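Local coordinates for beta-glucuronidase (uncultured Clostridium sp., PDB 6U7J), which hydrolyses beta-glucuronides as a gut-microbial family 2 glycoside hydrolase, an activity linked to the reactivation of estrogens from their conjugates, at residues B[91-96]-B[125-130]; B[95-100]-B[189-194]. One frame throughout, in Å; residues are numbered along the deposited sequence.

Interaction 1. Residues B[91-96]-B[125-130]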
ATOM      1  N   ASP B  91      25.347 -48.540  22.973  1.00 38.98           N
ATOM      2  CA  ASP B  91      24.648 -49.769  22.618  1.00 43.71           C
ATOM      3  C   ASP B  91      23.182 -49.539  22.267  1.00 48.41           C
ATOM      4  O   ASP B  91      22.369 -50.463  22.384  1.00 44.71           O
ATOM      5  CB  ASP B  91      24.760 -50.778  23.763  1.00 50.85           C
ATOM      6  CG  ASP B  91      26.160 -51.321  23.914  1.00 51.51           C
ATOM      7  OD1 ASP B  91      26.689 -51.863  22.920  1.00 49.53           O
ATOM      8  OD2 ASP B  91      26.737 -51.190  25.012  1.00 60.07           O
ATOM      9  N   GLN B  92      22.819 -48.334  21.836  1.00 42.82           N
ATOM     10  CA  GLN B  92      21.419 -48.076  21.537  1.00 36.25           C
ATOM     11  C   GLN B  92      21.138 -48.266  20.048  1.00 35.48           C
ATOM     12  O   GLN B  92      22.039 -48.268  19.208  1.00 38.26           O
ATOM     13  CB  GLN B  92      21.026 -46.671  21.991  1.00 40.40           C
ATOM     14  CG  GLN B  92      21.369 -46.361  23.443  1.00 36.94           C
ATOM     15  CD  GLN B  92      20.897 -47.445  24.402  1.00 45.99           C
ATOM     16  OE1 GLN B  92      21.705 -48.097  25.070  1.00 45.59           O
ATOM     17  NE2 GLN B  92      19.587 -47.645  24.472  1.00 40.79           N
ATOM     18  N   ARG B  93      19.866 -48.472  19.734  1.00 37.97           N
ATOM     19  CA  ARG B  93      19.414 -48.337  18.357  1.00 40.78           C
ATOM     20  C   ARG B  93      19.473 -46.864  17.957  1.00 36.81           C
ATOM     21  O   ARG B  93      19.036 -45.993  18.716  1.00 38.50           O
ATOM     22  CB  ARG B  93      17.992 -48.882  18.217  1.00 39.54           C
ATOM     23  CG  ARG B  93      17.484 -48.937  16.787  1.00 39.75           C
ATOM     24  CD  ARG B  93      16.161 -49.682  16.721  1.00 40.60           C
ATOM     25  NE  ARG B  93      15.322 -49.240  15.609  1.00 40.71           N
ATOM     26  CZ  ARG B  93      14.284 -48.414  15.732  1.00 39.25           C
ATOM     27  NH1 ARG B  93      13.954 -47.924  16.920  1.00 38.43           N
ATOM     28  NH2 ARG B  93      13.569 -48.075  14.661  1.00 35.42           N
ATOM     29  N   LEU B  94      20.053 -46.580  16.791  1.00 39.75           N
ATOM     30  CA  LEU B  94      20.229 -45.219  16.293  1.00 41.60           C
ATOM     31  C   LEU B  94      19.420 -45.046  15.017  1.00 37.00           C
ATOM     32  O   LEU B  94      19.587 -45.824  14.070  1.00 37.90           O
ATOM     33  CB  LEU B  94      21.704 -44.906  16.016  1.00 34.52           C
ATOM     34  CG  LEU B  94      22.714 -45.143  17.141  1.00 37.48           C
ATOM     35  CD1 LEU B  94      24.075 -44.597  16.725  1.00 38.33           C
ATOM     36  CD2 LEU B  94      22.289 -44.546  18.465  1.00 37.31           C
ATOM     37  N   VAL B  95      18.562 -44.024  14.988  1.00 35.38           N
ATOM     38  CA  VAL B  95      17.643 -43.793  13.874  1.00 34.50           C
ATOM     39  C   VAL B  95      17.747 -42.338  13.418  1.00 34.62           C
ATOM     40  O   VAL B  95      17.663 -41.412  14.236  1.00 32.46           O
ATOM     41  CB  VAL B  95      16.189 -44.135  14.257  1.00 38.40           C
ATOM     42  CG1 VAL B  95      15.259 -43.936  13.057  1.00 34.38           C
ATOM     43  CG2 VAL B  95      16.094 -45.572  14.782  1.00 34.93           C
ATOM     44  N   LEU B  96      17.895 -42.140  12.110  1.00 33.30           N
ATOM     45  CA  LEU B  96      17.922 -40.814  11.502  1.00 34.32           C
ATOM     46  C   LEU B  96      16.559 -40.529  10.888  1.00 34.50           C
ATOM     47  O   LEU B  96      16.156 -41.195   9.928  1.00 32.55           O
ATOM     48  CB  LEU B  96      19.003 -40.745  10.436  1.00 35.59           C
ATOM     49  CG  LEU B  96      19.356 -39.359   9.941  1.00 42.02           C
ATOM     50  CD1 LEU B  96      19.933 -38.548  11.113  1.00 40.45           C
ATOM     51  CD2 LEU B  96      20.361 -39.482   8.788  1.00 39.63           C
ATOM     52  N   GLU B 125      12.822 -42.465   7.599  1.00 32.41           N
ATOM     53  CA  GLU B 125      13.919 -42.624   8.535  1.00 37.46           C
ATOM     54  C   GLU B 125      14.848 -43.745   8.075  1.00 37.88           C
ATOM     55  O   GLU B 125      14.528 -44.528   7.177  1.00 37.41           O
ATOM     56  CB  GLU B 125      13.399 -42.857   9.970  1.00 39.11           C
ATOM     57  CG  GLU B 125      12.501 -44.052  10.141  1.00 41.26           C
ATOM     58  CD  GLU B 125      12.017 -44.239  11.581  1.00 44.24           C
ATOM     59  OE1 GLU B 125      11.878 -43.250  12.339  1.00 43.04           O
ATOM     60  OE2 GLU B 125      11.785 -45.398  11.960  1.00 45.40           O
ATOM     61  N   ALA B 126      16.022 -43.789   8.693  1.00 34.07           N
ATOM     62  CA  ALA B 126      17.039 -44.790   8.396  1.00 34.23           C
ATOM     63  C   ALA B 126      17.646 -45.248   9.710  1.00 36.66           C
ATOM     64  O   ALA B 126      18.025 -44.411  10.535  1.00 36.58           O
ATOM     65  CB  ALA B 126      18.138 -44.231   7.483  1.00 32.49           C
ATOM     66  N   ASP B 127      17.709 -46.563   9.914  1.00 33.38           N
ATOM     67  CA  ASP B 127      18.418 -47.125  11.056  1.00 36.27           C
ATOM     68  C   ASP B 127      19.909 -47.036  10.763  1.00 36.55           C
ATOM     69  O   ASP B 127      20.385 -47.653   9.810  1.00 41.36           O
ATOM     70  CB  ASP B 127      17.976 -48.577  11.279  1.00 42.12           C
ATOM     71  CG  ASP B 127      18.540 -49.186  12.562  1.00 42.98           C
ATOM     72  OD1 ASP B 127      19.769 -49.179  12.756  1.00 45.26           O
ATOM     73  OD2 ASP B 127      17.752 -49.694  13.383  1.00 50.84           O
ATOM     74  N   VAL B 128      20.644 -46.251  11.543  1.00 36.29           N
ATOM     75  CA  VAL B 128      22.079 -46.100  11.330  1.00 40.80           C
ATOM     76  C   VAL B 128      22.887 -46.742  12.458  1.00 38.44           C
ATOM     77  O   VAL B 128      24.053 -46.397  12.655  1.00 36.88           O
ATOM     78  CB  VAL B 128      22.473 -44.624  11.165  1.00 39.28           C
ATOM     79  CG1 VAL B 128      21.789 -44.026   9.957  1.00 39.16           C
ATOM     80  CG2 VAL B 128      22.146 -43.855  12.438  1.00 34.62           C
ATOM     81  N   THR B 129      22.278 -47.663  13.207  1.00 36.74           N
ATOM     82  CA  THR B 129      22.936 -48.259  14.370  1.00 40.74           C
ATOM     83  C   THR B 129      24.307 -48.829  14.030  1.00 40.96           C
ATOM     84  O   THR B 129      25.267 -48.638  14.780  1.00 43.39           O
ATOM     85  CB  THR B 129      22.059 -49.362  14.962  1.00 43.56           C
ATOM     86  OG1 THR B 129      20.709 -48.891  15.078  1.00 38.74           O
ATOM     87  CG2 THR B 129      22.587 -49.782  16.324  1.00 45.33           C
ATOM     88  N   GLU B 130      24.421 -49.534  12.912  1.00 38.43           N
ATOM     89  CA  GLU B 130      25.673 -50.193  12.578  1.00 49.34           C
ATOM     90  C   GLU B 130      26.548 -49.369  11.640  1.00 52.27           C
ATOM     91  O   GLU B 130      27.611 -49.843  11.229  1.00 53.84           O
ATOM     92  CB  GLU B 130      25.401 -51.576  11.976  1.00 48.80           C
ATOM     93  CG  GLU B 130      24.692 -52.574  12.924  1.00 53.34           C
ATOM     94  CD  GLU B 130      25.358 -52.732  14.310  1.00 57.51           C
ATOM     95  OE1 GLU B 130      26.610 -52.685  14.413  1.00 59.05           O
ATOM     96  OE2 GLU B 130      24.617 -52.922  15.307  1.00 62.63           O
TER
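Arg93 runs along the face of the sheet that also carries Val95 and Asp127, its CG anti to the backbone N (chi1 -173°) and its chain extended as far as NE. CB only brushes Thr129 OG1; CG comes near both that hydroxyl and Asp127 OD2, 3.5 Å from the latter. CD passes the same oxygen, and NE donates to Asp127 OD2 at 3.3 Å in a salt bridge whose hydrogen bond is weak, bent to 132° at the hydrogen. Beyond NE, Val95 CG2 sits under the centre of the guanidinium, 3.5 Å from its plane, while NH1 bonds to Thr193 OG1. The backbone beneath is an antiparallel pairing: Leu96 and Ala126 exchange two hydrogen bonds, that from Leu96 N to Ala126 O being nearly straight (175°), and Val95 faces Asp127 as a non-hydrogen-bonded pair. This belongs to the jelly-roll sugar-binding domain of family 2 glycosidases. The strand pairing gives way at Asp127, whose OD1 accepts from Thr129 N, closing an Asx turn, and from Thr129 OG1 at 2.5 Å. That hydroxyl in turn receives Leu94 N at 3.0 Å, so a side chain takes the place of a backbone acceptor. Val128 N donates a hydrogen bond to Leu94 O from above the carbonyl plane, and on the opposite face Val128 CG2 touches Leu94 CB at 3.8 Å.

Interaction 2. Residues B[95-100]-B[189-194]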
ATOM      1  N   VAL B  95      18.562 -44.024  14.988  1.00 35.38           N
ATOM      2  CA  VAL B  95      17.643 -43.793  13.874  1.00 34.50           C
ATOM      3  C   VAL B  95      17.747 -42.338  13.418  1.00 34.62           C
ATOM      4  O   VAL B  95      17.663 -41.412  14.236  1.00 32.46           O
ATOM      5  CB  VAL B  95      16.189 -44.135  14.257  1.00 38.40           C
ATOM      6  CG1 VAL B  95      15.259 -43.936  13.057  1.00 34.38           C
ATOM      7  CG2 VAL B  95      16.094 -45.572  14.782  1.00 34.93           C
ATOM      8  N   LEU B  96      17.895 -42.140  12.110  1.00 33.30           N
ATOM      9  CA  LEU B  96      17.922 -40.814  11.502  1.00 34.32           C
ATOM     10  C   LEU B  96      16.559 -40.529  10.888  1.00 34.50           C
ATOM     11  O   LEU B  96      16.156 -41.195   9.928  1.00 32.55           O
ATOM     12  CB  LEU B  96      19.003 -40.745  10.436  1.00 35.59           C
ATOM     13  CG  LEU B  96      19.356 -39.359   9.941  1.00 42.02           C
ATOM     14  CD1 LEU B  96      19.933 -38.548  11.113  1.00 40.45           C
ATOM     15  CD2 LEU B  96      20.361 -39.482   8.788  1.00 39.63           C
ATOM     16  N   ARG B  97      15.858 -39.531  11.414  1.00 30.63           N
ATOM     17  CA  ARG B  97      14.528 -39.200  10.922  1.00 36.90           C
ATOM     18  C   ARG B  97      14.518 -37.858  10.203  1.00 31.77           C
ATOM     19  O   ARG B  97      15.012 -36.858  10.733  1.00 35.63           O
ATOM     20  CB  ARG B  97      13.499 -39.155  12.047  1.00 32.79           C
ATOM     21  CG  ARG B  97      12.195 -38.639  11.498  1.00 36.55           C
ATOM     22  CD  ARG B  97      11.093 -38.734  12.449  1.00 44.87           C
ATOM     23  NE  ARG B  97      10.699 -40.117  12.674  1.00 48.70           N
ATOM     24  CZ  ARG B  97       9.437 -40.489  12.827  1.00 45.44           C
ATOM     25  NH1 ARG B  97       8.473 -39.565  12.745  1.00 40.30           N
ATOM     26  NH2 ARG B  97       9.151 -41.764  13.051  1.00 39.62           N
ATOM     27  N   PHE B  98      13.919 -37.839   9.017  1.00 33.60           N
ATOM     28  CA  PHE B  98      13.568 -36.608   8.321  1.00 30.95           C
ATOM     29  C   PHE B  98      12.058 -36.432   8.388  1.00 33.25           C
ATOM     30  O   PHE B  98      11.309 -37.338   7.997  1.00 30.04           O
ATOM     31  CB  PHE B  98      14.047 -36.648   6.877  1.00 30.30           C
ATOM     32  CG  PHE B  98      15.548 -36.639   6.743  1.00 33.93           C
ATOM     33  CD1 PHE B  98      16.274 -37.823   6.825  1.00 32.36           C
ATOM     34  CD2 PHE B  98      16.231 -35.444   6.546  1.00 33.48           C
ATOM     35  CE1 PHE B  98      17.651 -37.814   6.713  1.00 35.43           C
ATOM     36  CE2 PHE B  98      17.612 -35.428   6.420  1.00 32.80           C
ATOM     37  CZ  PHE B  98      18.322 -36.612   6.518  1.00 34.57           C
ATOM     38  N   GLY B  99      11.617 -35.272   8.889  1.00 30.73           N
ATOM     39  CA  GLY B  99      10.190 -34.981   8.887  1.00 32.49           C
ATOM     40  C   GLY B  99       9.642 -34.904   7.479  1.00 32.30           C
ATOM     41  O   GLY B  99       8.515 -35.339   7.208  1.00 30.27           O
ATOM     42  N   SER B 100      10.444 -34.368   6.560  1.00 28.44           N
ATOM     43  CA  SER B 100      10.137 -34.353   5.141  1.00 29.66           C
ATOM     44  C   SER B 100      11.306 -33.725   4.390  1.00 31.11           C
ATOM     45  O   SER B 100      12.046 -32.911   4.946  1.00 31.06           O
ATOM     46  CB  SER B 100       8.842 -33.578   4.854  1.00 31.25           C
ATOM     47  OG  SER B 100       9.054 -32.192   4.994  1.00 29.10           O
ATOM     48  N   ARG B 189      16.090 -35.230  12.797  1.00 34.27           N
ATOM     49  CA  ARG B 189      16.291 -35.745  14.141  1.00 35.85           C
ATOM     50  C   ARG B 189      17.116 -37.023  14.085  1.00 39.02           C
ATOM     51  O   ARG B 189      16.872 -37.890  13.241  1.00 38.00           O
ATOM     52  CB  ARG B 189      14.949 -36.023  14.842  1.00 34.25           C
ATOM     53  CG  ARG B 189      13.943 -34.890  14.755  1.00 41.57           C
ATOM     54  CD  ARG B 189      12.906 -34.955  15.877  1.00 49.08           C
ATOM     55  NE  ARG B 189      11.830 -33.978  15.696  1.00 59.62           N
ATOM     56  CZ  ARG B 189      11.261 -33.269  16.672  1.00 58.91           C
ATOM     57  NH1 ARG B 189      11.650 -33.411  17.937  1.00 54.90           N
ATOM     58  NH2 ARG B 189      10.294 -32.409  16.373  1.00 54.92           N
ATOM     59  N   LEU B 190      18.108 -37.120  14.969  1.00 34.94           N
ATOM     60  CA  LEU B 190      18.748 -38.386  15.308  1.00 35.50           C
ATOM     61  C   LEU B 190      18.235 -38.801  16.682  1.00 35.46           C
ATOM     62  O   LEU B 190      18.340 -38.029  17.639  1.00 37.24           O
ATOM     63  CB  LEU B 190      20.271 -38.259  15.320  1.00 34.01           C
ATOM     64  CG  LEU B 190      21.013 -39.563  15.643  1.00 36.42           C
ATOM     65  CD1 LEU B 190      21.048 -40.485  14.427  1.00 34.00           C
ATOM     66  CD2 LEU B 190      22.418 -39.277  16.133  1.00 35.43           C
ATOM     67  N   TYR B 191      17.673 -40.004  16.784  1.00 35.40           N
ATOM     68  CA  TYR B 191      17.095 -40.431  18.045  1.00 34.01           C
ATOM     69  C   TYR B 191      17.502 -41.869  18.372  1.00 34.77           C
ATOM     70  O   TYR B 191      17.829 -42.653  17.483  1.00 33.21           O
ATOM     71  CB  TYR B 191      15.570 -40.279  18.035  1.00 32.68           C
ATOM     72  CG  TYR B 191      14.753 -41.245  17.192  1.00 33.56           C
ATOM     73  CD1 TYR B 191      14.322 -42.475  17.717  1.00 33.01           C
ATOM     74  CD2 TYR B 191      14.314 -40.891  15.926  1.00 31.78           C
ATOM     75  CE1 TYR B 191      13.524 -43.341  16.978  1.00 30.33           C
ATOM     76  CE2 TYR B 191      13.511 -41.748  15.173  1.00 33.27           C
ATOM     77  CZ  TYR B 191      13.114 -42.976  15.709  1.00 37.57           C
ATOM     78  OH  TYR B 191      12.321 -43.841  14.978  1.00 35.48           O
ATOM     79  N   CYS B 192      17.477 -42.210  19.666  1.00 31.70           N
ATOM     80  CA  CYS B 192      17.879 -43.529  20.116  1.00 40.25           C
ATOM     81  C   CYS B 192      16.729 -44.247  20.822  1.00 39.08           C
ATOM     82  O   CYS B 192      15.793 -43.619  21.336  1.00 40.62           O
ATOM     83  CB  CYS B 192      19.154 -43.469  21.020  1.00 32.33           C
ATOM     84  SG  CYS B 192      19.003 -42.704  22.640  1.00 43.04           S
ATOM     85  N   THR B 193      16.760 -45.580  20.763  1.00 38.95           N
ATOM     86  CA  THR B 193      15.879 -46.477  21.502  1.00 40.31           C
ATOM     87  C   THR B 193      16.679 -47.692  21.958  1.00 40.96           C
ATOM     88  O   THR B 193      17.776 -47.956  21.445  1.00 36.57           O
ATOM     89  CB  THR B 193      14.674 -46.981  20.685  1.00 40.40           C
ATOM     90  OG1 THR B 193      15.096 -47.979  19.747  1.00 37.48           O
ATOM     91  CG2 THR B 193      13.911 -45.851  19.956  1.00 41.32           C
ATOM     92  N   PRO B 194      16.150 -48.455  22.920  1.00 40.51           N
ATOM     93  CA  PRO B 194      16.699 -49.792  23.183  1.00 41.55           C
ATOM     94  C   PRO B 194      16.585 -50.672  21.945  1.00 42.29           C
ATOM     95  O   PRO B 194      15.756 -50.436  21.058  1.00 35.95           O
ATOM     96  CB  PRO B 194      15.824 -50.322  24.326  1.00 44.04           C
ATOM     97  CG  PRO B 194      15.285 -49.086  25.002  1.00 41.08           C
ATOM     98  CD  PRO B 194      15.102 -48.087  23.897  1.00 39.85           C
TER
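Tyr191 lays one face of its ring over the side chain of Val95, whose CB stands 3.8 Å from the ring centroid and 18° off the ring normal, the geometry of a CH-pi contact. The ring reaches that place because Tyr191 CG takes the crowded position between the backbone N and the carbonyl carbon (chi1 72°), which folds it across its neighbour; the two side chains lie side by side and point the same way. The overlap is displaced toward the phenol end: Val95 CG1 comes within 3.5 Å of both CE2 and OH of Tyr191. Arg97 meets the rim of the ring, its CB 4.1 Å from Tyr191 CE2, and the bend at its chi3 (-70°) turns the guanidinium obliquely beside the ring. Arg97 NH2 and Tyr191 OH both bind Glu125 OE1, so one carboxylate oxygen holds the two polar tips and probably helps to hold the phenol in place.

Antiparallel pairing sets this register. Val95 and Tyr191 exchange two backbone hydrogen bonds, as do Arg97 and Arg189; the shortest runs from Arg97 N to Arg189 O, 2.7 Å and nearly along the C=O axis. Between them Leu96 and Leu190 form the non-hydrogen-bonded pair, directed to the other face, where their CD1 atoms meet at 4.0 Å as the side chains cross at about a right angle.

Arg189 carries its extended chain away from the pair to salt bridges with Glu23 and with Glu347 of helix 346-355, and its side chain lies about 5 Å from a bound calcium ion. Strand 20-32 flanks strand 188-193 on its other edge, and Leu96 packs inward on Leu24 of that strand and Leu139 of strand 135-144.

In the fold
Interactions 1 and 2 lie side by side in one antiparallel sheet of the sugar-binding domain, their centres 7 Å apart. Both begin from strand 93-98, which runs between strand 124-127 and strand 188-193 and shares Val95 and Leu96 between the two contacts. In chain order the central strand comes first, then 124-127, then 188-193, so residues distant in sequence are brought together across it. The contacts also touch directly: Arg93 N is 2.8 Å from Thr193 O, a probable hydrogen bond. Interaction 2 lies nearer the bound calcium ion, about 5 Å from the side chain of Arg189 but about 11 Å from that of Glu125 in interaction 1.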